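Local coordinates for transferrin binding protein B (Actinobacillus suis, PDB 3PQU), which probably binds host transferrin at the bacterial outer membrane, where it is anchored as a surface lipoprotein serving iron acquisition, at residues T345-K350 with H550-N555; N374-K379 with A455-N460; N417-Q422 with G559-A564; A445-G450 with G524-S529; I504-T509 with F528-V533. All coordinates share one frame; numbering follows the deposited sequence.

Interaction 1. Residues T345-K350 with H550-N555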
# COMPACT_ATOMS: atom_id res chain seq x y z
N THR A 345 -17.41 16.09 11.07
CA THR A 345 -18.84 16.38 10.93
C THR A 345 -19.66 15.18 11.38
O THR A 345 -20.77 15.33 11.90
CB THR A 345 -19.22 16.73 9.49
OG1 THR A 345 -18.07 17.25 8.80
CG2 THR A 345 -20.34 17.77 9.47
N GLN A 346 -19.12 13.99 11.17
CA GLN A 346 -19.78 12.77 11.62
C GLN A 346 -19.09 12.25 12.87
O GLN A 346 -19.61 11.37 13.56
CB GLN A 346 -19.76 11.71 10.51
CG GLN A 346 -20.91 11.80 9.52
CD GLN A 346 -20.87 13.06 8.68
OE1 GLN A 346 -19.80 13.56 8.33
NE2 GLN A 346 -22.05 13.59 8.35
N PHE A 347 -17.93 12.83 13.17
CA PHE A 347 -17.09 12.38 14.28
C PHE A 347 -16.90 10.85 14.26
O PHE A 347 -16.88 10.21 15.30
CB PHE A 347 -17.65 12.88 15.61
CG PHE A 347 -17.81 14.37 15.67
CD1 PHE A 347 -16.77 15.17 16.12
CD2 PHE A 347 -18.98 14.97 15.25
CE1 PHE A 347 -16.91 16.55 16.16
CE2 PHE A 347 -19.12 16.35 15.29
CZ PHE A 347 -18.08 17.14 15.75
N ASN A 348 -16.77 10.30 13.05
CA ASN A 348 -16.45 8.89 12.86
C ASN A 348 -15.07 8.72 12.20
O ASN A 348 -14.53 9.67 11.62
CB ASN A 348 -17.53 8.19 12.03
CG ASN A 348 -17.70 8.80 10.65
OD1 ASN A 348 -16.87 9.60 10.20
ND2 ASN A 348 -18.77 8.43 9.96
N ALA A 349 -14.51 7.52 12.30
CA ALA A 349 -13.15 7.26 11.84
C ALA A 349 -13.11 6.30 10.66
O ALA A 349 -13.99 5.47 10.48
CB ALA A 349 -12.30 6.71 12.99
N LYS A 350 -12.06 6.42 9.86
CA LYS A 350 -11.86 5.56 8.70
C LYS A 350 -10.37 5.27 8.55
O LYS A 350 -9.53 6.08 8.95
CB LYS A 350 -12.39 6.24 7.43
CG LYS A 350 -13.81 6.79 7.55
CD LYS A 350 -14.26 7.52 6.29
CE LYS A 350 -15.70 7.98 6.40
NZ LYS A 350 -16.65 6.85 6.63
N HIS A 550 -13.42 9.90 19.44
CA HIS A 550 -14.47 10.62 18.75
C HIS A 550 -15.82 10.16 19.26
O HIS A 550 -15.98 9.00 19.64
CB HIS A 550 -14.36 10.41 17.24
CG HIS A 550 -14.36 8.97 16.83
ND1 HIS A 550 -15.38 8.14 16.49
CD2 HIS A 550 -13.21 8.22 16.72
CE1 HIS A 550 -14.82 6.92 16.20
NE2 HIS A 550 -13.51 6.99 16.34
N HIS A 551 -16.78 11.07 19.28
CA HIS A 551 -18.12 10.71 19.68
C HIS A 551 -19.16 11.60 19.02
O HIS A 551 -18.95 12.80 18.86
CB HIS A 551 -18.26 10.76 21.20
CG HIS A 551 -19.50 10.10 21.71
ND1 HIS A 551 -19.67 8.73 21.71
CD2 HIS A 551 -20.64 10.62 22.22
CE1 HIS A 551 -20.86 8.44 22.21
NE2 HIS A 551 -21.47 9.57 22.53
N LYS A 552 -20.27 10.99 18.64
CA LYS A 552 -21.36 11.69 18.00
C LYS A 552 -22.61 11.54 18.86
O LYS A 552 -23.07 10.42 19.10
CB LYS A 552 -21.61 11.12 16.60
CG LYS A 552 -22.84 11.68 15.90
CD LYS A 552 -22.49 12.89 15.05
CE LYS A 552 -23.68 13.32 14.21
NZ LYS A 552 -23.32 14.37 13.22
N SER A 553 -23.11 12.66 19.36
CA SER A 553 -24.28 12.66 20.23
C SER A 553 -25.12 13.88 19.93
O SER A 553 -24.60 14.90 19.46
CB SER A 553 -23.87 12.65 21.71
OG SER A 553 -25.00 12.57 22.56
N ASP A 554 -26.41 13.79 20.20
CA ASP A 554 -27.34 14.87 19.91
C ASP A 554 -28.00 15.40 21.18
O ASP A 554 -29.10 14.98 21.54
CB ASP A 554 -28.39 14.41 18.90
CG ASP A 554 -27.76 13.88 17.62
OD1 ASP A 554 -27.32 12.71 17.61
OD2 ASP A 554 -27.70 14.64 16.63
N ASN A 555 -27.31 16.32 21.84
CA ASN A 555 -26.03 16.81 21.33
C ASN A 555 -24.86 16.76 22.31
O ASN A 555 -25.04 16.57 23.52
CB ASN A 555 -26.17 18.21 20.73
CG ASN A 555 -26.47 18.17 19.24
OD1 ASN A 555 -25.59 17.53 18.47
ND2 ASN A 555 -27.48 18.71 18.78

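Interaction 2. Residues N374-K379 with A455-N460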
# COMPACT_ATOMS: atom_id res chain seq x y z
N ASN A 374 9.31 23.93 10.67
CA ASN A 374 8.62 24.42 11.87
C ASN A 374 8.19 23.31 12.83
O ASN A 374 8.31 22.12 12.52
CB ASN A 374 7.40 25.25 11.46
CG ASN A 374 7.78 26.51 10.73
OD1 ASN A 374 8.78 27.16 11.06
ND2 ASN A 374 6.99 26.88 9.73
N PHE A 375 7.69 23.71 13.99
CA PHE A 375 7.15 22.77 14.97
C PHE A 375 6.01 21.97 14.36
O PHE A 375 5.98 20.75 14.45
CB PHE A 375 6.67 23.49 16.23
CG PHE A 375 5.97 22.58 17.20
CD1 PHE A 375 6.69 21.68 17.97
CD2 PHE A 375 4.59 22.63 17.34
CE1 PHE A 375 6.06 20.84 18.86
CE2 PHE A 375 3.95 21.79 18.24
CZ PHE A 375 4.68 20.90 19.00
N LYS A 376 5.05 22.68 13.77
CA LYS A 376 4.05 22.04 12.93
C LYS A 376 4.04 22.77 11.60
O LYS A 376 4.32 23.97 11.55
CB LYS A 376 2.67 22.01 13.60
CG LYS A 376 1.88 23.30 13.57
CD LYS A 376 0.55 23.11 14.30
CE LYS A 376 -0.39 24.30 14.10
NZ LYS A 376 -1.60 24.17 14.97
N ASN A 377 3.76 22.05 10.52
CA ASN A 377 3.93 22.59 9.17
C ASN A 377 2.72 22.36 8.30
O ASN A 377 2.11 21.30 8.34
CB ASN A 377 5.17 21.97 8.53
CG ASN A 377 6.43 22.20 9.35
OD1 ASN A 377 7.10 23.22 9.21
ND2 ASN A 377 6.73 21.26 10.25
N SER A 378 2.36 23.37 7.51
CA SER A 378 1.23 23.25 6.60
C SER A 378 1.69 22.90 5.19
O SER A 378 2.66 23.45 4.68
CB SER A 378 0.43 24.55 6.58
OG SER A 378 -0.63 24.47 5.64
N LYS A 379 0.97 21.97 4.57
CA LYS A 379 1.27 21.56 3.20
C LYS A 379 0.04 21.73 2.33
O LYS A 379 -1.07 21.37 2.73
CB LYS A 379 1.73 20.10 3.17
CG LYS A 379 2.88 19.77 4.11
CD LYS A 379 4.16 20.49 3.72
CE LYS A 379 5.31 20.07 4.62
NZ LYS A 379 6.60 20.67 4.19
N ALA A 455 -9.12 22.76 19.43
CA ALA A 455 -7.81 22.74 20.04
C ALA A 455 -6.79 22.72 18.91
O ALA A 455 -6.93 21.95 17.96
CB ALA A 455 -7.66 21.52 20.92
N GLU A 456 -5.77 23.56 19.01
CA GLU A 456 -4.78 23.70 17.96
C GLU A 456 -3.39 23.37 18.48
O GLU A 456 -2.93 23.95 19.46
CB GLU A 456 -4.81 25.11 17.36
CG GLU A 456 -6.12 25.45 16.66
CD GLU A 456 -5.99 25.49 15.15
OE1 GLU A 456 -5.07 26.17 14.65
OE2 GLU A 456 -6.81 24.85 14.46
N ALA A 457 -2.72 22.43 17.82
CA ALA A 457 -1.41 21.98 18.26
C ALA A 457 -0.42 23.13 18.41
O ALA A 457 -0.36 24.01 17.55
CB ALA A 457 -0.86 20.94 17.30
N ASP A 458 0.34 23.13 19.50
CA ASP A 458 1.39 24.12 19.71
C ASP A 458 2.49 23.57 20.61
O ASP A 458 2.37 22.46 21.13
CB ASP A 458 0.82 25.42 20.29
CG ASP A 458 0.31 25.26 21.71
OD1 ASP A 458 -0.54 26.08 22.13
OD2 ASP A 458 0.75 24.33 22.41
N ASN A 459 3.55 24.35 20.79
CA ASN A 459 4.67 23.93 21.62
C ASN A 459 4.81 24.70 22.93
O ASN A 459 5.85 24.65 23.59
CB ASN A 459 5.98 24.02 20.83
CG ASN A 459 6.15 25.36 20.13
OD1 ASN A 459 5.26 26.21 20.17
ND2 ASN A 459 7.30 25.55 19.49
N ASN A 460 3.75 25.42 23.31
CA ASN A 460 3.74 26.12 24.59
C ASN A 460 3.49 25.15 25.75
O ASN A 460 2.35 24.86 26.10
CB ASN A 460 2.68 27.23 24.59
CG ASN A 460 2.74 28.11 25.83
OD1 ASN A 460 3.51 27.85 26.76
ND2 ASN A 460 1.92 29.15 25.86

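Interaction 3. Residues N417-Q422 with G559-A564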
# COMPACT_ATOMS: atom_id res chain seq x y z
N ASN A 417 -13.39 18.77 6.07
CA ASN A 417 -12.53 18.96 7.23
C ASN A 417 -12.40 17.67 8.05
O ASN A 417 -13.38 16.94 8.22
CB ASN A 417 -13.06 20.09 8.11
CG ASN A 417 -12.00 20.67 9.02
OD1 ASN A 417 -10.81 20.65 8.69
ND2 ASN A 417 -12.41 21.19 10.17
N SER A 418 -11.20 17.41 8.55
CA SER A 418 -10.96 16.20 9.34
C SER A 418 -9.69 16.25 10.19
O SER A 418 -8.94 17.24 10.18
CB SER A 418 -10.94 14.96 8.43
OG SER A 418 -9.85 15.01 7.51
N LEU A 419 -9.48 15.18 10.93
CA LEU A 419 -8.25 14.97 11.69
C LEU A 419 -7.58 13.70 11.21
O LEU A 419 -8.23 12.83 10.65
CB LEU A 419 -8.55 14.82 13.18
CG LEU A 419 -9.16 16.00 13.92
CD1 LEU A 419 -9.34 15.65 15.38
CD2 LEU A 419 -8.29 17.24 13.77
N PHE A 420 -6.27 13.60 11.42
CA PHE A 420 -5.56 12.37 11.10
C PHE A 420 -4.49 12.07 12.13
O PHE A 420 -4.00 12.96 12.84
CB PHE A 420 -4.93 12.42 9.71
CG PHE A 420 -3.75 13.33 9.62
CD1 PHE A 420 -2.48 12.85 9.88
CD2 PHE A 420 -3.90 14.66 9.26
CE1 PHE A 420 -1.38 13.68 9.78
CE2 PHE A 420 -2.81 15.49 9.16
CZ PHE A 420 -1.54 15.00 9.43
N LEU A 421 -4.15 10.79 12.18
CA LEU A 421 -3.12 10.27 13.07
C LEU A 421 -2.47 9.06 12.42
O LEU A 421 -3.14 8.14 11.99
CB LEU A 421 -3.75 9.84 14.39
CG LEU A 421 -2.82 9.02 15.28
CD1 LEU A 421 -1.96 9.93 16.15
CD2 LEU A 421 -3.61 8.04 16.14
N GLN A 422 -1.15 9.08 12.34
CA GLN A 422 -0.39 7.96 11.80
C GLN A 422 0.78 7.68 12.72
O GLN A 422 1.36 8.61 13.29
CB GLN A 422 0.12 8.27 10.38
CG GLN A 422 -0.95 8.74 9.40
CD GLN A 422 -0.45 8.79 7.95
OE1 GLN A 422 -1.12 8.32 7.04
NE2 GLN A 422 0.73 9.37 7.75
N GLY A 559 -14.13 15.29 18.21
CA GLY A 559 -13.13 14.58 17.45
C GLY A 559 -11.76 15.04 17.89
O GLY A 559 -11.45 16.22 17.81
N ALA A 560 -10.93 14.11 18.35
CA ALA A 560 -9.62 14.47 18.88
C ALA A 560 -8.49 13.50 18.54
O ALA A 560 -8.65 12.29 18.58
CB ALA A 560 -9.69 14.66 20.39
N VAL A 561 -7.33 14.07 18.20
CA VAL A 561 -6.11 13.30 18.04
C VAL A 561 -5.03 13.94 18.90
O VAL A 561 -5.03 15.16 19.11
CB VAL A 561 -5.64 13.25 16.56
CG1 VAL A 561 -6.65 12.47 15.72
CG2 VAL A 561 -5.45 14.65 15.99
N PHE A 562 -4.12 13.13 19.43
CA PHE A 562 -3.07 13.64 20.30
C PHE A 562 -1.79 12.81 20.20
O PHE A 562 -1.82 11.62 19.86
CB PHE A 562 -3.56 13.67 21.74
CG PHE A 562 -4.03 12.34 22.25
CD1 PHE A 562 -3.13 11.45 22.82
CD2 PHE A 562 -5.35 11.97 22.13
CE1 PHE A 562 -3.55 10.21 23.27
CE2 PHE A 562 -5.78 10.74 22.59
CZ PHE A 562 -4.88 9.86 23.16
N GLY A 563 -0.66 13.46 20.50
CA GLY A 563 0.63 12.80 20.50
C GLY A 563 1.51 13.33 21.63
O GLY A 563 1.27 14.43 22.12
N ALA A 564 2.50 12.56 22.05
CA ALA A 564 3.42 13.00 23.09
C ALA A 564 4.74 12.24 23.12
O ALA A 564 4.84 11.08 22.70
CB ALA A 564 2.75 12.98 24.47

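Interaction 4. Residues A445-G450 with G524-S529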
# COMPACT_ATOMS: atom_id res chain seq x y z
N ALA A 445 -8.32 19.02 18.13
CA ALA A 445 -9.64 18.51 18.42
C ALA A 445 -10.73 19.46 17.98
O ALA A 445 -10.47 20.62 17.65
CB ALA A 445 -9.78 18.20 19.89
N LEU A 446 -11.96 18.95 17.96
CA LEU A 446 -13.13 19.78 17.75
C LEU A 446 -14.28 19.26 18.59
O LEU A 446 -14.80 18.17 18.34
CB LEU A 446 -13.53 19.83 16.28
CG LEU A 446 -14.82 20.62 16.01
CD1 LEU A 446 -14.75 21.35 14.68
CD2 LEU A 446 -16.04 19.73 16.07
N VAL A 447 -14.66 20.04 19.59
CA VAL A 447 -15.85 19.75 20.37
C VAL A 447 -16.96 20.66 19.90
O VAL A 447 -16.81 21.88 19.84
CB VAL A 447 -15.61 19.95 21.88
CG1 VAL A 447 -16.93 20.00 22.63
CG2 VAL A 447 -14.72 18.83 22.42
N SER A 448 -18.09 20.03 19.57
CA SER A 448 -19.23 20.73 19.02
C SER A 448 -20.51 20.27 19.71
O SER A 448 -20.83 19.08 19.72
CB SER A 448 -19.34 20.48 17.52
OG SER A 448 -20.61 20.87 17.03
N LYS A 449 -21.22 21.23 20.29
CA LYS A 449 -22.51 20.98 20.90
C LYS A 449 -23.47 22.06 20.42
O LYS A 449 -24.54 21.77 19.86
CB LYS A 449 -22.40 20.99 22.42
CG LYS A 449 -23.65 20.52 23.13
CD LYS A 449 -23.48 20.58 24.63
CE LYS A 449 -24.83 20.53 25.32
NZ LYS A 449 -24.73 21.04 26.71
N GLY A 450 -23.09 23.31 20.64
CA GLY A 450 -23.77 24.45 20.05
C GLY A 450 -22.77 25.21 19.21
O GLY A 450 -22.82 25.19 17.98
N GLY A 524 -25.53 24.19 28.92
CA GLY A 524 -24.63 23.47 29.80
C GLY A 524 -23.27 23.17 29.21
O GLY A 524 -23.09 23.19 27.99
N ASN A 525 -22.32 22.91 30.10
CA ASN A 525 -20.97 22.53 29.71
C ASN A 525 -20.98 21.23 28.91
O ASN A 525 -21.91 20.44 29.03
CB ASN A 525 -20.09 22.34 30.95
CG ASN A 525 -19.93 23.60 31.76
OD1 ASN A 525 -20.37 24.68 31.36
ND2 ASN A 525 -19.28 23.48 32.92
N ALA A 526 -19.96 21.02 28.10
CA ALA A 526 -19.81 19.73 27.45
C ALA A 526 -19.44 18.74 28.53
O ALA A 526 -18.39 18.87 29.17
CB ALA A 526 -18.74 19.78 26.38
N VAL A 527 -20.31 17.76 28.78
CA VAL A 527 -19.97 16.69 29.70
C VAL A 527 -19.81 15.39 28.91
O VAL A 527 -20.71 14.95 28.20
CB VAL A 527 -20.99 16.52 30.84
CG1 VAL A 527 -20.45 15.56 31.88
CG2 VAL A 527 -21.30 17.86 31.46
N PHE A 528 -18.62 14.80 29.04
CA PHE A 528 -18.27 13.61 28.31
C PHE A 528 -17.78 12.54 29.25
O PHE A 528 -16.98 12.80 30.15
CB PHE A 528 -17.18 13.91 27.30
CG PHE A 528 -17.69 14.46 26.01
CD1 PHE A 528 -18.45 13.68 25.16
CD2 PHE A 528 -17.40 15.77 25.64
CE1 PHE A 528 -18.91 14.19 23.96
CE2 PHE A 528 -17.86 16.29 24.45
CZ PHE A 528 -18.61 15.50 23.61
N SER A 529 -18.23 11.32 29.03
CA SER A 529 -17.72 10.20 29.79
C SER A 529 -17.73 8.93 28.97
O SER A 529 -18.44 8.82 27.97
CB SER A 529 -18.52 10.02 31.09
OG SER A 529 -19.85 9.60 30.81

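Interaction 5. Residues I504-T509 with F528-V533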
# COMPACT_ATOMS: atom_id res chain seq x y z
N ILE A 504 -5.84 1.11 25.29
CA ILE A 504 -7.26 1.31 25.06
C ILE A 504 -7.93 1.68 26.38
O ILE A 504 -7.56 1.15 27.42
CB ILE A 504 -7.92 0.03 24.50
CG1 ILE A 504 -7.15 -0.49 23.28
CG2 ILE A 504 -9.38 0.29 24.13
CD1 ILE A 504 -7.69 -1.78 22.72
N GLY A 505 -8.89 2.59 26.32
CA GLY A 505 -9.56 3.05 27.53
C GLY A 505 -10.64 4.08 27.27
O GLY A 505 -11.39 3.99 26.30
N SER A 506 -10.72 5.07 28.16
CA SER A 506 -11.81 6.04 28.12
C SER A 506 -11.34 7.47 28.31
O SER A 506 -10.47 7.75 29.14
CB SER A 506 -12.86 5.70 29.20
OG SER A 506 -13.45 4.43 28.96
N ALA A 507 -11.92 8.38 27.54
CA ALA A 507 -11.70 9.80 27.73
C ALA A 507 -12.93 10.41 28.37
O ALA A 507 -14.06 9.95 28.16
CB ALA A 507 -11.39 10.46 26.40
N LYS A 508 -12.73 11.46 29.15
CA LYS A 508 -13.85 12.13 29.80
C LYS A 508 -13.51 13.55 30.19
O LYS A 508 -12.42 14.06 29.92
CB LYS A 508 -14.26 11.38 31.07
CG LYS A 508 -13.12 11.16 32.05
CD LYS A 508 -13.59 10.50 33.34
CE LYS A 508 -14.28 11.49 34.26
NZ LYS A 508 -14.69 10.87 35.55
N THR A 509 -14.44 14.15 30.90
CA THR A 509 -14.22 15.44 31.50
C THR A 509 -14.59 15.30 32.95
O THR A 509 -14.98 14.22 33.39
CB THR A 509 -15.09 16.51 30.83
OG1 THR A 509 -16.46 16.13 30.93
CG2 THR A 509 -14.71 16.62 29.36
N PHE A 528 -18.62 14.80 29.04
CA PHE A 528 -18.27 13.61 28.31
C PHE A 528 -17.78 12.54 29.25
O PHE A 528 -16.98 12.80 30.15
CB PHE A 528 -17.18 13.91 27.30
CG PHE A 528 -17.69 14.46 26.01
CD1 PHE A 528 -18.45 13.68 25.16
CD2 PHE A 528 -17.40 15.77 25.64
CE1 PHE A 528 -18.91 14.19 23.96
CE2 PHE A 528 -17.86 16.29 24.45
CZ PHE A 528 -18.61 15.50 23.61
N SER A 529 -18.23 11.32 29.03
CA SER A 529 -17.72 10.20 29.79
C SER A 529 -17.73 8.93 28.97
O SER A 529 -18.44 8.82 27.97
CB SER A 529 -18.52 10.02 31.09
OG SER A 529 -19.85 9.60 30.81
N ASP A 530 -16.91 7.97 29.39
CA ASP A 530 -16.83 6.68 28.73
C ASP A 530 -16.65 6.82 27.21
O ASP A 530 -17.19 6.03 26.44
CB ASP A 530 -18.07 5.84 29.05
CG ASP A 530 -17.85 4.36 28.79
OD1 ASP A 530 -16.71 3.97 28.48
OD2 ASP A 530 -18.83 3.59 28.89
N ILE A 531 -15.88 7.82 26.79
CA ILE A 531 -15.54 7.95 25.38
C ILE A 531 -14.45 6.94 25.04
O ILE A 531 -13.45 6.82 25.75
CB ILE A 531 -15.02 9.37 25.05
CG1 ILE A 531 -16.05 10.43 25.46
CG2 ILE A 531 -14.71 9.47 23.56
CD1 ILE A 531 -17.26 10.48 24.57
N LYS A 532 -14.64 6.22 23.95
CA LYS A 532 -13.68 5.19 23.57
C LYS A 532 -12.44 5.79 22.93
O LYS A 532 -12.51 6.46 21.90
CB LYS A 532 -14.35 4.17 22.64
CG LYS A 532 -13.47 3.00 22.22
CD LYS A 532 -14.33 1.80 21.85
CE LYS A 532 -13.58 0.82 20.96
NZ LYS A 532 -13.48 1.30 19.54
N VAL A 533 -11.28 5.55 23.55
CA VAL A 533 -10.02 6.05 23.01
C VAL A 533 -9.04 4.93 22.66
O VAL A 533 -8.73 4.07 23.48
CB VAL A 533 -9.36 7.08 23.95
CG1 VAL A 533 -9.70 6.79 25.40
CG2 VAL A 533 -7.85 7.11 23.74

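Interaction 1. Residues T345-K350 with H550-N555
Lys552 NZ gives a hydrogen bond to Thr345 O, 3.0 Å away, and approaches in the plane of that carbonyl. The lysine chain bends at chi2 (91°), which turns CD in against the loop. CD then lies 3.6 Å from Gln346 O and near the plane of the Phe347 ring, at its edge, where it meets CD2 at 4.1 Å. The two side chains cross at about a right angle. Phe347 CB rests 3.5 Å from His551 O, and its ring extends beyond the contact to Leu446 and Ser448 of strand 436-448. The second polar link is weaker. His550 ND1 lies 2.8 Å from Phe347 O, but the N-H points poorly at it (116°). Ala349 CB packs 3.6 Å from His550 NE2, while the Ala349 N stands over one face of the imidazole, toward its rim. The contact joins the turn after handle strand 333-343 to the end of barrel strand 544-551. Asp343 holds the backbone N of Thr345 and of Gln346 with its carboxylate. Both cross-segment bonds run from a side chain to a main-chain carbonyl, and this implies a grip on the path of the loop more than on its side chains.

Interaction 2. Residues N374-K379 with A455-N460
Phe375 CG stands anti to the backbone N (chi1 173°), and Lys376 CG sits between the backbone N and the carbonyl carbon (chi1 78°). These torsions set each CG on its way to segment 455-460. The Phe375 ring takes Asn459 CB over the centre of one face, a CH-pi contact with CB 3.6 Å from the ring centroid. The Asn459 amide is stacked on the ring, with the two planes 26° apart. At the far end of the ring, CE2 comes within 3.3 Å of Asp458 C, so main chain and side chain of the loop both press on it. Lys376 is extended beyond CG. Its CD touches Ala457 CB at 4.0 Å, and its NZ bonds to Ala457 O at 2.9 Å, in the carbonyl plane and on a lone pair. Glu456 OE1 lies 4.0 Å from the same NZ, too far for a salt bridge, though its charge probably favours the ammonium group. Within segment 374-379, Asn377 OD1 accepts from Asn374 N (2.7 Å) and Asn377 ND2 gives to Asn374 O, which braces the turn. Ala457 is held from the barrel side by Asp444. Phe375 also touches Cys393 and Cys394, which form a disulfide between adjacent residues. The contact belongs to the handle-barrel interface of the C-lobe, where Phe375 and Lys376 of the handle dock on a loop between barrel strands.

Interaction 3. Residues N417-Q422 with G559-A564
Phe420 and Phe562 touch the opposite strand through their carbonyl oxygens, while both side chains leave the backbone on the side away from it. The Phe562 ring meets the Phe469 ring, with planes at about 20°, and the Phe562 side chain also touches Phe549 and Trp443 among the barrel side chains. The Phe420 side chain touches Leu370 on the handle side. Between these two buried aromatics, the flat groups that meet the other strand are peptides. Leu419 CD1 presses on the Gly559 peptide, 3.3 Å from Gly559 O. It also reaches Ala560 CA at 3.7 Å. Leu421 CD1 stands 4.1 Å from Phe562 O, and Val561 CG2 lies 3.9 Å from Phe420 O. Two sheets pack face to face here. Strand 417-422 belongs to the handle and strand 559-564 to the barrel of the C-lobe. Their chains run in roughly the same direction, with the axes 32° apart in angle and 7.1 Å from each other at closest approach. Val561 is the central residue on the barrel side. Its CG1, anti to the carbonyl carbon (chi1 -66°), meets Leu419 CB at 3.9 Å and Leu421 CB at 4.1 Å, bridging two alternate residues of the handle strand. The contact is apolar and buried, and the main chains find their hydrogen-bond partners within their own sheets: Leu419 with Ile342, Leu421 with Thr340 and Gly559 with Leu446.

Interaction 4. Residues A445-G450 with G524-S529
Lys449 reaches Gly524 with an extended side chain. From CB the chain starts with CG anti to the backbone N (chi1 -171°) and runs straight on through CG and CD toward the other segment. CE comes within 4.2 Å of Gly524 O. NZ, at the tip, gives a hydrogen bond to Gly524 O at 3.0 Å. The approach is steep: NZ stands above the carbonyl plane, 58° out of it. Asn525 O is farther from NZ, at 3.7 Å. Two residues back along the strand, Val447 makes the apolar half of the contact. Its CG1 lies 4.2 Å from Ala526 CB and at the same distance from Phe528 CE2, meeting that ring at its edge, near the ring plane. Val447 and Phe528 both also pack on Val558 of strand 557-568, and Val447 touches Trp453 and Leu516. The buried end of the contact is thus apolar, and the lysine bond lies toward the exposed end. Segment 524-529 lies in the long loop between neighbouring strands 502-508 and 531-538. This loop folds its apolar side chains against strand 436-448, which pairs with neither, at the end of the C-lobe beta barrel.

Interaction 5. Residues I504-T509 with F528-V533
Ala507 pairs with Ile531, and Gly505 with Val533, in an antiparallel beta pairing of two neighbouring strands of the C-lobe barrel. The tight part is the face carrying Ala507, Ile531 and Val533. Ala507 CB sits 4.0 Å from Ile531 CB and 4.2 Å from Val533 CG1, and Phe549 of strand 544-551 touches all three residues. Main-chain bonds tie both hydrogen-bonded pairs in each direction. The shortest is Ala507 N to Ile531 O, 2.8 Å. Ser506 CA adds a CA-H...O contact to the same oxygen at 3.0 Å. The other face, with Ser506 and Lys532, is looser and more exposed. There Ser506 OG makes a weak hydrogen bond to Asp530 OD1 at 3.3 Å. The Asp530 side chain leaves the backbone away from segment 504-509, with CG anti to the backbone N (chi1 -161°). Beyond Ala507 the pairing slips by one residue: Ser529 and Asp530 together lie opposite Lys508, consistent with a beta bulge, and Asp530 has a left-handed backbone conformation (positive phi). Past the slip, Thr509 N gives to Phe528 O at 3.0 Å, and Phe528 N returns a nearly straight bond (177°) to Thr509 OG1 at 3.2 Å.

Overall arrangement
Interactions 1, 2 and 3 join the C-lobe handle to its barrel, whereas interactions 4 and 5 lie within the barrel. Interaction 3 is the buried centre of the handle-barrel interface and is apolar. Interactions 1 and 2 lie nearer the surface, and in each a lysine binds a main-chain carbonyl. Interaction 4 repeats that chemistry beside a buried apolar patch, while interaction 5 is held mainly by main-chain bonds. Phe347 links three contacts, touching Gly559 of interaction 3 and Leu446 of interaction 4. Strands 531-538, 544-551 and 557-568 are successive neighbours in the barrel and carry parts of interactions 5, 1 and 3. Interactions 4 and 5 share Phe528.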